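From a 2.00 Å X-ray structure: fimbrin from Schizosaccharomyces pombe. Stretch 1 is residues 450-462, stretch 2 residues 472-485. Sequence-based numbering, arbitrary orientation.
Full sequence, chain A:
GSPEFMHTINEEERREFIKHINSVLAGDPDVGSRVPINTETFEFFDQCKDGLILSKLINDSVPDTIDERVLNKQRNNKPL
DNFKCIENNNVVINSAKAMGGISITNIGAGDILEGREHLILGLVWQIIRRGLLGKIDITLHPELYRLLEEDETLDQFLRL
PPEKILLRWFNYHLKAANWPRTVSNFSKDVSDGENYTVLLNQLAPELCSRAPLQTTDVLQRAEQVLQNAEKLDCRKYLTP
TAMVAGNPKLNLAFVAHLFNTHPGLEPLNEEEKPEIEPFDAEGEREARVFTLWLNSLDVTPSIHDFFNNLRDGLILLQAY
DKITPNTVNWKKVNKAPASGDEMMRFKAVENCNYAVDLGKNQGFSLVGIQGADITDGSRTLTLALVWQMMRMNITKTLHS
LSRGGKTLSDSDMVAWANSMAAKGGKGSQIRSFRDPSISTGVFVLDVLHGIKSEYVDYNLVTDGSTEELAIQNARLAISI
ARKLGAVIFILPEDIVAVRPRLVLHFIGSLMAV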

# COMPACT_ATOMS: atom_id res chain seq x y z
N GLY A 450 -22.00 1.06 17.85
CA GLY A 450 -22.58 -0.06 18.55
C GLY A 450 -21.51 -1.00 19.10
O GLY A 450 -21.70 -1.63 20.14
N ILE A 451 -20.39 -1.10 18.40
CA ILE A 451 -19.30 -1.98 18.81
C ILE A 451 -18.53 -1.39 19.98
O ILE A 451 -18.19 -2.09 20.93
CB ILE A 451 -18.33 -2.22 17.64
CG1 ILE A 451 -19.06 -2.94 16.51
CG2 ILE A 451 -17.13 -3.07 18.08
CD1 ILE A 451 -18.20 -3.17 15.28
N LYS A 452 -18.26 -0.09 19.89
CA LYS A 452 -17.53 0.63 20.93
C LYS A 452 -18.04 2.07 20.89
O LYS A 452 -17.55 2.89 20.11
CB LYS A 452 -16.03 0.58 20.64
CG LYS A 452 -15.17 1.28 21.68
CD LYS A 452 -15.15 0.53 23.00
CE LYS A 452 -14.23 1.25 24.00
NZ LYS A 452 -14.08 0.53 25.29
N SER A 453 -19.01 2.38 21.74
CA SER A 453 -19.60 3.72 21.76
C SER A 453 -18.58 4.83 21.99
O SER A 453 -18.69 5.89 21.38
CB SER A 453 -20.70 3.81 22.81
OG SER A 453 -20.18 3.54 24.10
N GLU A 454 -17.60 4.59 22.85
CA GLU A 454 -16.59 5.60 23.15
C GLU A 454 -15.80 6.08 21.93
O GLU A 454 -15.32 7.20 21.90
CB GLU A 454 -15.61 5.09 24.21
CG GLU A 454 -16.22 4.77 25.57
CD GLU A 454 -17.14 3.56 25.55
OE1 GLU A 454 -16.89 2.62 24.75
OE2 GLU A 454 -18.10 3.53 26.34
N TYR A 455 -15.68 5.22 20.92
CA TYR A 455 -14.92 5.58 19.73
C TYR A 455 -15.63 6.49 18.75
O TYR A 455 -14.99 7.08 17.88
CB TYR A 455 -14.47 4.32 18.99
CG TYR A 455 -13.31 3.61 19.64
CD1 TYR A 455 -12.80 4.02 20.87
CD2 TYR A 455 -12.69 2.53 19.00
CE1 TYR A 455 -11.71 3.38 21.44
CE2 TYR A 455 -11.61 1.89 19.56
CZ TYR A 455 -11.12 2.31 20.79
OH TYR A 455 -10.04 1.66 21.35
N VAL A 456 -16.95 6.60 18.88
CA VAL A 456 -17.70 7.43 17.96
C VAL A 456 -18.31 8.65 18.63
O VAL A 456 -19.30 8.56 19.36
CB VAL A 456 -18.81 6.60 17.28
CG1 VAL A 456 -19.59 7.47 16.31
CG2 VAL A 456 -18.18 5.38 16.55
N ASP A 457 -17.69 9.80 18.39
CA ASP A 457 -18.14 11.08 18.95
C ASP A 457 -18.97 11.71 17.85
O ASP A 457 -18.44 12.16 16.85
CB ASP A 457 -16.93 11.97 19.24
CG ASP A 457 -17.31 13.27 19.93
OD1 ASP A 457 -18.30 13.90 19.51
OD2 ASP A 457 -16.61 13.66 20.89
N TYR A 458 -20.29 11.74 18.03
CA TYR A 458 -21.14 12.30 17.00
C TYR A 458 -20.94 13.78 16.69
O TYR A 458 -21.51 14.30 15.72
CB TYR A 458 -22.61 11.99 17.31
CG TYR A 458 -22.94 10.54 17.06
CD1 TYR A 458 -23.04 9.63 18.11
CD2 TYR A 458 -23.12 10.07 15.76
CE1 TYR A 458 -23.31 8.28 17.87
CE2 TYR A 458 -23.39 8.73 15.51
CZ TYR A 458 -23.49 7.84 16.57
OH TYR A 458 -23.77 6.52 16.32
N ASN A 459 -20.13 14.46 17.49
CA ASN A 459 -19.84 15.86 17.22
C ASN A 459 -18.90 15.90 16.01
O ASN A 459 -18.78 16.92 15.34
CB ASN A 459 -19.18 16.52 18.43
CG ASN A 459 -20.18 16.84 19.52
OD1 ASN A 459 -21.26 17.36 19.24
ND2 ASN A 459 -19.83 16.53 20.76
N LEU A 460 -18.24 14.77 15.75
CA LEU A 460 -17.32 14.66 14.62
C LEU A 460 -18.00 13.99 13.43
O LEU A 460 -17.35 13.72 12.42
CB LEU A 460 -16.09 13.84 15.02
CG LEU A 460 -15.29 14.30 16.24
CD1 LEU A 460 -14.16 13.32 16.50
CD2 LEU A 460 -14.75 15.69 15.99
N VAL A 461 -19.29 13.71 13.56
CA VAL A 461 -20.04 13.06 12.49
C VAL A 461 -20.96 14.04 11.77
O VAL A 461 -21.79 14.70 12.39
CB VAL A 461 -20.90 11.89 13.05
CG1 VAL A 461 -21.81 11.32 11.96
CG2 VAL A 461 -19.99 10.79 13.59
N THR A 462 -20.78 14.15 10.46
CA THR A 462 -21.61 15.06 9.67
C THR A 462 -22.88 14.31 9.30
O THR A 462 -23.09 13.17 9.73
CB THR A 462 -20.90 15.49 8.38
OG1 THR A 462 -21.00 14.45 7.41
CG2 THR A 462 -19.43 15.79 8.65
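Stretch 2 472-485: QNARLAISIARKLG

The packing of loop side chains on one flank of a helix is well illustrated by this pair of stretches in fimbrin, and the apolar centre of the contact is Tyr455, which has the largest covered area of any residue here. The CB of Tyr455 lies 3.9 Å from Ile480 CG2, and the carbonyl O of Tyr455 approaches Ile480 CD1 to 3.3 Å, so the isoleucine fits against backbone and side chain alike. Val456 CG2 adds a contact of 4.1 Å to the same Ile480 CD1. One turn further along the helix, Leu484 CD2 comes within 3.3 Å of Tyr455 CE2. Lys483 covers one face of the ring: Lys483 CD stands 3.6 Å from the centroid of the Tyr455 ring in a CH-pi contact, and Lys483 NZ, 4.3 Å from that centroid, makes a cation-pi interaction. The lysine thus offers both its aliphatic chain and its charge to the aromatic ring.

Around this centre, stretch 2 is the later part of a helix that begins earlier in the chain, whereas stretch 1 leaves a helix at Lys452, makes a short 3-10 segment at 453-455 and continues as loop and turn. The two run antiparallel. Lys452 CA lies 8.7 Å from Leu484 CA. Tyr455 CA lies 6.9 Å from Ile480 CA. Val461 CA lies 6.1 Å from Asn473 CA, so the chains draw closer toward the Asn473 end. Together they bury 586 Å².

Outward from the centre, Ile451 CG2 meets Leu484 CD1 at 4.2 Å, close to where the helix finishes in a Schellman motif with Gly485 at positive phi. In the other direction Leu476, one turn before Ile480, places its CD2 4.3 Å from Leu460 CB and 4.3 Å from Val461 CG2.

The edges are polar. A water donates to both Tyr455 OH (3.1 Å from the water O) and Lys483 O (2.7 Å from the water O), linking the ring hydroxyl to the helix backbone. At the far end, Asn473 reads the backbone of Thr462 much as a neighbouring strand would: Thr462 N donates to Asn473 OD1 at 3.0 Å, and Asn473 ND2 donates to Thr462 O at 3.2 Å. The N and O of Thr462 thus engage the acceptor of the carboxamide and one hydrogen of its donor, while ND2 also bonds elsewhere in the structure. In this way one side chain fastens the loop to the helix.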

# COMPACT_ATOMS: atom_id res chain seq x y z
N GLN A 472 -15.94 12.21 4.43
CA GLN A 472 -15.32 12.46 5.73
C GLN A 472 -15.86 11.47 6.77
O GLN A 472 -15.13 10.98 7.62
CB GLN A 472 -15.60 13.90 6.18
CG GLN A 472 -15.05 14.93 5.22
CD GLN A 472 -15.42 16.35 5.61
OE1 GLN A 472 -15.10 17.30 4.89
NE2 GLN A 472 -16.08 16.51 6.75
N ASN A 473 -17.16 11.18 6.69
CA ASN A 473 -17.77 10.22 7.61
C ASN A 473 -17.16 8.84 7.36
O ASN A 473 -16.80 8.13 8.30
CB ASN A 473 -19.29 10.14 7.40
CG ASN A 473 -20.05 11.25 8.11
OD1 ASN A 473 -19.52 11.91 9.00
ND2 ASN A 473 -21.31 11.44 7.73
N ALA A 474 -17.04 8.48 6.09
CA ALA A 474 -16.48 7.18 5.70
C ALA A 474 -15.01 7.05 6.09
O ALA A 474 -14.59 5.99 6.56
CB ALA A 474 -16.66 6.97 4.19
N ARG A 475 -14.25 8.12 5.90
CA ARG A 475 -12.83 8.13 6.24
C ARG A 475 -12.64 7.98 7.75
O ARG A 475 -11.69 7.34 8.22
CB ARG A 475 -12.19 9.44 5.76
CG ARG A 475 -10.69 9.53 5.98
CD ARG A 475 -10.12 10.77 5.31
NE ARG A 475 -10.27 10.71 3.86
CZ ARG A 475 -10.63 11.74 3.09
NH1 ARG A 475 -10.89 12.92 3.64
NH2 ARG A 475 -10.73 11.59 1.78
N LEU A 476 -13.53 8.61 8.50
CA LEU A 476 -13.49 8.54 9.95
C LEU A 476 -13.84 7.11 10.38
O LEU A 476 -13.20 6.55 11.25
CB LEU A 476 -14.51 9.51 10.57
CG LEU A 476 -14.67 9.44 12.09
CD1 LEU A 476 -13.37 9.85 12.76
CD2 LEU A 476 -15.82 10.35 12.53
N ALA A 477 -14.85 6.53 9.74
CA ALA A 477 -15.28 5.17 10.05
C ALA A 477 -14.14 4.18 9.81
O ALA A 477 -13.88 3.31 10.65
CB ALA A 477 -16.51 4.79 9.21
N ILE A 478 -13.48 4.30 8.66
CA ILE A 478 -12.37 3.40 8.34
C ILE A 478 -11.23 3.49 9.35
O ILE A 478 -10.69 2.47 9.77
CB ILE A 478 -11.83 3.66 6.92
CG1 ILE A 478 -12.86 3.20 5.88
CG2 ILE A 478 -10.49 2.94 6.73
CD1 ILE A 478 -12.51 3.53 4.45
N SER A 479 -10.86 4.71 9.74
CA SER A 479 -9.79 4.89 10.71
C SER A 479 -10.20 4.36 12.09
O SER A 479 -9.36 3.85 12.85
CB SER A 479 -9.41 6.38 10.82
OG SER A 479 -8.82 6.85 9.61
N ILE A 480 -11.48 4.48 12.43
CA ILE A 480 -11.94 3.99 13.73
C ILE A 480 -11.90 2.46 13.72
O ILE A 480 -11.52 1.82 14.70
CB ILE A 480 -13.39 4.46 14.03
CG1 ILE A 480 -13.41 5.97 14.31
CG2 ILE A 480 -13.95 3.67 15.22
CD1 ILE A 480 -14.81 6.53 14.60
N ALA A 481 -12.29 1.88 12.60
CA ALA A 481 -12.29 0.43 12.47
C ALA A 481 -10.86 -0.08 12.58
O ALA A 481 -10.59 -1.10 13.21
CB ALA A 481 -12.92 0.02 11.11
N ARG A 482 -9.92 0.67 12.02
CA ARG A 482 -8.53 0.27 12.08
C ARG A 482 -8.02 0.38 13.51
O ARG A 482 -7.18 -0.42 13.93
CB ARG A 482 -7.68 1.10 11.11
CG ARG A 482 -7.88 0.63 9.66
CD ARG A 482 -7.23 1.52 8.61
NE ARG A 482 -7.43 0.95 7.28
CZ ARG A 482 -7.32 1.64 6.15
NH1 ARG A 482 -7.01 2.93 6.18
NH2 ARG A 482 -7.53 1.03 4.98
N LYS A 483 -8.53 1.36 14.26
CA LYS A 483 -8.12 1.52 15.65
C LYS A 483 -8.59 0.30 16.46
O LYS A 483 -7.99 -0.06 17.47
CB LYS A 483 -8.73 2.79 16.27
CG LYS A 483 -8.24 3.06 17.70
CD LYS A 483 -9.19 3.96 18.52
CE LYS A 483 -9.24 5.39 18.02
NZ LYS A 483 -9.81 6.32 19.04
N LEU A 484 -9.67 -0.32 16.02
CA LEU A 484 -10.20 -1.51 16.68
C LEU A 484 -9.47 -2.79 16.23
O LEU A 484 -9.70 -3.88 16.78
CB LEU A 484 -11.69 -1.67 16.40
CG LEU A 484 -12.68 -0.71 17.07
CD1 LEU A 484 -14.02 -0.84 16.37
CD2 LEU A 484 -12.82 -1.02 18.55
N GLY A 485 -8.60 -2.65 15.24
CA GLY A 485 -7.86 -3.79 14.73
C GLY A 485 -8.40 -4.39 13.44
O GLY A 485 -7.94 -5.44 13.00
O HOH W 1 -8.79 -0.82 19.91